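Local structure of chitin biosynthesis protein CHS5 (Saccharomyces cerevisiae, 4IN3) at residues D10-V15 with G47-M52. The protein forms part of the exomer cargo adaptor, which exports selected cargo such as the chitin synthase CHS3 from the trans-Golgi network. Numbering follows the deposited sequence.
Sequences DVLLTV and GSIIKM
Leu-13, itself buried, sits on the face of this antiparallel pair that also carries Val-11, Ile-50 and Met-52, its CG anti to the carbonyl carbon (chi1 -62°). The side chains of Leu-13 and Met-52 cross obliquely, CD1 of Leu-13 lying 3.9 Å from Met-52 CB; the methionine chain bends at its last torsion (chi3 -52°), leaving CE close to Leu-13 CD1 as well. Ile-50, directly opposite Leu-13, holds CG1 in the crowded position between backbone N and carbonyl carbon (chi1 51°); CG1 lies 4.1 Å from Leu-13 CB, while Ile-50 CD1 meets Val-15 CG2 at 3.9 Å, the two side chains crossing at about a right angle. Leu-25 of strand 22-26 packs on Leu-13, Val-15 and Ile-50. On the other face the contact is thinner: Leu-12 CD2 touches Ile-49 CG2 at 4.1 Å. Six backbone hydrogen bonds join the segments, paired at Val-11 with Met-52 and at Leu-13 with Ile-50; beyond them Val-15 N donates almost straight to Ser-48 O, and Gly-47 N to Val-15 O. Ile-50 and Lys-51 also pair with a strand of the second CHS5 subunit, extending the sheet. In this N-terminal domain, main-chain polar groups thus satisfy one another, while side-chain contacts are aliphatic, mainly around Leu-13.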
loop_
_atom_site.group_PDB
_atom_site.type_symbol
_atom_site.label_atom_id
_atom_site.label_comp_id
_atom_site.label_asym_id
_atom_site.label_seq_id
_atom_site.Cartn_x
_atom_site.Cartn_y
_atom_site.Cartn_z
ATOM N N ASP A 10 -22.817 -28.944 -10.185
ATOM C CA ASP A 10 -22.876 -28.326 -11.508
ATOM C C ASP A 10 -23.080 -26.817 -11.416
ATOM O O ASP A 10 -24.052 -26.345 -10.828
ATOM C CB ASP A 10 -23.991 -28.949 -12.351
ATOM C CG ASP A 10 -23.745 -30.414 -12.657
ATOM O OD1 ASP A 10 -22.954 -30.705 -13.579
ATOM O OD2 ASP A 10 -24.349 -31.277 -11.983
ATOM N N VAL A 11 -22.154 -26.061 -11.999
ATOM C CA VAL A 11 -22.253 -24.605 -11.987
ATOM C C VAL A 11 -22.198 -24.025 -13.396
ATOM O O VAL A 11 -21.560 -24.586 -14.284
ATOM C CB VAL A 11 -21.120 -23.959 -11.169
ATOM C CG1 VAL A 11 -21.182 -22.438 -11.279
ATOM C CG2 VAL A 11 -21.191 -24.388 -9.712
ATOM N N LEU A 12 -22.878 -22.901 -13.597
ATOM C CA LEU A 12 -22.724 -22.128 -14.822
ATOM C C LEU A 12 -21.965 -20.845 -14.492
ATOM O O LEU A 12 -22.248 -20.186 -13.489
ATOM C CB LEU A 12 -24.079 -21.793 -15.449
ATOM C CG LEU A 12 -24.490 -22.632 -16.662
ATOM C CD1 LEU A 12 -24.853 -24.056 -16.260
ATOM C CD2 LEU A 12 -25.637 -21.963 -17.408
ATOM N N LEU A 13 -20.984 -20.504 -15.317
ATOM C CA LEU A 13 -20.225 -19.278 -15.100
ATOM C C LEU A 13 -20.116 -18.473 -16.391
ATOM O O LEU A 13 -20.148 -19.031 -17.494
ATOM C CB LEU A 13 -18.835 -19.580 -14.530
ATOM C CG LEU A 13 -18.783 -20.267 -13.161
ATOM C CD1 LEU A 13 -18.667 -21.779 -13.308
ATOM C CD2 LEU A 13 -17.642 -19.712 -12.310
ATOM N N THR A 14 -20.003 -17.158 -16.247
ATOM C CA THR A 14 -19.873 -16.272 -17.394
ATOM C C THR A 14 -18.446 -15.743 -17.484
ATOM O O THR A 14 -17.896 -15.242 -16.499
ATOM C CB THR A 14 -20.855 -15.088 -17.306
ATOM O OG1 THR A 14 -22.186 -15.580 -17.098
ATOM C CG2 THR A 14 -20.811 -14.268 -18.588
ATOM N N VAL A 15 -17.852 -15.855 -18.669
ATOM C CA VAL A 15 -16.473 -15.418 -18.882
ATOM C C VAL A 15 -16.394 -13.894 -19.052
ATOM O O VAL A 15 -16.887 -13.343 -20.038
ATOM C CB VAL A 15 -15.841 -16.125 -20.098
ATOM C CG1 VAL A 15 -14.385 -15.730 -20.240
ATOM C CG2 VAL A 15 -15.978 -17.640 -19.957
ATOM N N GLY A 47 -17.360 -12.991 -22.626
ATOM C CA GLY A 47 -18.803 -12.837 -22.662
ATOM C C GLY A 47 -19.445 -14.166 -23.000
ATOM O O GLY A 47 -20.579 -14.226 -23.481
ATOM N N SER A 48 -18.701 -15.237 -22.741
ATOM C CA SER A 48 -19.139 -16.592 -23.048
ATOM C C SER A 48 -19.526 -17.346 -21.784
ATOM O O SER A 48 -19.179 -16.938 -20.676
ATOM C CB SER A 48 -18.041 -17.341 -23.806
ATOM O OG SER A 48 -17.806 -16.751 -25.078
ATOM N N ILE A 49 -20.237 -18.454 -21.963
ATOM C CA ILE A 49 -20.797 -19.198 -20.843
ATOM C C ILE A 49 -20.251 -20.622 -20.775
ATOM O O ILE A 49 -20.274 -21.357 -21.763
ATOM C CB ILE A 49 -22.332 -19.220 -20.929
ATOM C CG1 ILE A 49 -22.881 -17.789 -20.882
ATOM C CG2 ILE A 49 -22.924 -20.057 -19.808
ATOM C CD1 ILE A 49 -24.342 -17.667 -21.284
ATOM N N ILE A 50 -19.762 -21.005 -19.599
ATOM C CA ILE A 50 -19.152 -22.315 -19.410
ATOM C C ILE A 50 -19.785 -23.091 -18.260
ATOM O O ILE A 50 -20.234 -22.504 -17.275
ATOM C CB ILE A 50 -17.642 -22.198 -19.148
ATOM C CG1 ILE A 50 -17.366 -21.200 -18.020
ATOM C CG2 ILE A 50 -16.915 -21.774 -20.407
ATOM C CD1 ILE A 50 -15.892 -20.924 -17.780
ATOM N N LYS A 51 -19.815 -24.415 -18.391
ATOM C CA LYS A 51 -20.317 -25.278 -17.326
ATOM C C LYS A 51 -19.169 -25.970 -16.602
ATOM O O LYS A 51 -18.316 -26.608 -17.224
ATOM C CB LYS A 51 -21.294 -26.326 -17.868
ATOM C CG LYS A 51 -21.678 -27.395 -16.841
ATOM C CD LYS A 51 -22.585 -28.464 -17.444
ATOM C CE LYS A 51 -24.053 -28.204 -17.123
ATOM N NZ LYS A 51 -24.950 -29.176 -17.817
ATOM N N MET A 52 -19.152 -25.835 -15.282
ATOM C CA MET A 52 -18.144 -26.489 -14.466
ATOM C C MET A 52 -18.793 -27.605 -13.652
ATOM O O MET A 52 -19.670 -27.359 -12.818
ATOM C CB MET A 52 -17.457 -25.482 -13.545
ATOM C CG MET A 52 -16.214 -26.023 -12.863
ATOM S SD MET A 52 -15.269 -24.715 -12.056
ATOM C CE MET A 52 -15.091 -23.545 -13.407
#